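Local coordinates for protein YciF (Escherichia coli, PDB 2GS4) that is a homodimeric stress protein that belongs to the ferritin clan, is rubrerythrin-like, and probably binds metal, at residues Ser36-Lys39 with Leu40-Phe44. Sequence-based numbering, arbitrary orientation.
Sequences SNEK and LSQAF
N37 folds its carboxamide over the start of L40, with CG of N37 lying 3.6 Å from L40 CB, and the two side chains cross at about a right angle. The pair is a worked example of N-capping, in which a side-chain oxygen takes up a backbone N-H that has no preceding helical turn to receive it. Because CG of N37 stands anti to its own backbone nitrogen (chi1 169°), the amide swings forward over the first turn of helix 38-63. There OD1 of N37 accepts from L40 N at 2.6 Å, a short bond whose donor sits 50° above the plane of the side-chain carbonyl. The backbone then takes over: N37 O receives S41 N at 2.8 Å in a nearly straight bond and, more weakly, also accepts from L40 N, while E38 O and K39 O accept from Q42 N and A43 N. On the solvent side, Q42 lays its extended chain back toward the helix start, NE2 of Q42 resting 3.4 Å from CG of E38. The E38 carboxylate and the Q42 amide are inclined by 20°, yet this is van der Waals contact, looser still between K39 CD and Q42 OE1 at 4.0 Å. The other side faces the bundle. L40 packs on D99 and I103 of helix 95-126, F44 reaches helix 6-33, and the S41 hydroxyl is hydrogen-bonded to A32 O, tying the new helix to the end of the previous one. Were N37 an alanine, the L40 N-H would probably keep only its weak backbone bond, leaving the first turn less firmly held. The chemistry thus implies a helix start where one side-chain acceptor supplements ordinary backbone bonds, while E38, K39 and Q42 add van der Waals contact without side-chain hydrogen bonds among them.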
# COMPACT_ATOMS: atom_id res chain seq x y z
N SER A 36 0.47 12.91 -24.27
CA SER A 36 0.07 13.23 -25.63
C SER A 36 -0.15 11.95 -26.44
O SER A 36 -0.51 12.00 -27.61
CB SER A 36 1.14 14.09 -26.33
OG SER A 36 2.37 13.39 -26.45
N ASN A 37 0.07 10.80 -25.80
CA ASN A 37 -0.14 9.51 -26.46
C ASN A 37 -1.64 9.24 -26.33
O ASN A 37 -2.13 8.86 -25.26
CB ASN A 37 0.69 8.43 -25.75
CG ASN A 37 0.33 7.02 -26.20
OD1 ASN A 37 -0.83 6.72 -26.46
ND2 ASN A 37 1.33 6.14 -26.28
N GLU A 38 -2.37 9.45 -27.42
CA GLU A 38 -3.82 9.26 -27.47
C GLU A 38 -4.28 7.90 -26.98
O GLU A 38 -5.28 7.80 -26.27
CB GLU A 38 -4.33 9.50 -28.89
CG GLU A 38 -5.82 9.28 -29.03
CD GLU A 38 -6.59 10.57 -29.23
OE1 GLU A 38 -6.59 11.42 -28.31
OE2 GLU A 38 -7.18 10.73 -30.31
N LYS A 39 -3.57 6.85 -27.38
CA LYS A 39 -3.94 5.50 -26.97
C LYS A 39 -3.78 5.33 -25.46
O LYS A 39 -4.59 4.64 -24.83
CB LYS A 39 -3.10 4.46 -27.73
CG LYS A 39 -3.54 4.28 -29.19
CD LYS A 39 -5.04 3.95 -29.26
CE LYS A 39 -5.59 3.99 -30.68
NZ LYS A 39 -5.18 2.83 -31.51
N LEU A 40 -2.76 5.96 -24.87
CA LEU A 40 -2.56 5.85 -23.43
C LEU A 40 -3.62 6.69 -22.72
O LEU A 40 -4.21 6.25 -21.74
CB LEU A 40 -1.15 6.35 -23.04
CG LEU A 40 -0.85 6.36 -21.53
CD1 LEU A 40 -1.15 4.99 -20.95
CD2 LEU A 40 0.61 6.73 -21.29
N SER A 41 -3.84 7.90 -23.23
CA SER A 41 -4.83 8.81 -22.66
C SER A 41 -6.18 8.11 -22.57
O SER A 41 -6.86 8.19 -21.55
CB SER A 41 -4.96 10.05 -23.56
OG SER A 41 -5.82 11.02 -22.99
N GLN A 42 -6.54 7.40 -23.63
CA GLN A 42 -7.81 6.68 -23.67
C GLN A 42 -7.88 5.53 -22.68
O GLN A 42 -8.94 5.26 -22.11
CB GLN A 42 -8.08 6.17 -25.08
CG GLN A 42 -8.19 7.31 -26.07
CD GLN A 42 -8.44 6.84 -27.48
OE1 GLN A 42 -8.31 5.65 -27.79
NE2 GLN A 42 -8.78 7.77 -28.36
N ALA A 43 -6.75 4.86 -22.47
CA ALA A 43 -6.73 3.75 -21.52
C ALA A 43 -6.97 4.29 -20.11
O ALA A 43 -7.63 3.65 -19.30
CB ALA A 43 -5.40 3.02 -21.60
N PHE A 44 -6.43 5.47 -19.82
CA PHE A 44 -6.63 6.07 -18.50
C PHE A 44 -8.09 6.51 -18.38
O PHE A 44 -8.71 6.37 -17.33
CB PHE A 44 -5.69 7.27 -18.26
CG PHE A 44 -4.26 6.90 -17.97
CD1 PHE A 44 -3.94 5.95 -16.98
CD2 PHE A 44 -3.22 7.53 -18.65
CE1 PHE A 44 -2.60 5.64 -16.70
CE2 PHE A 44 -1.88 7.22 -18.36
CZ PHE A 44 -1.58 6.29 -17.39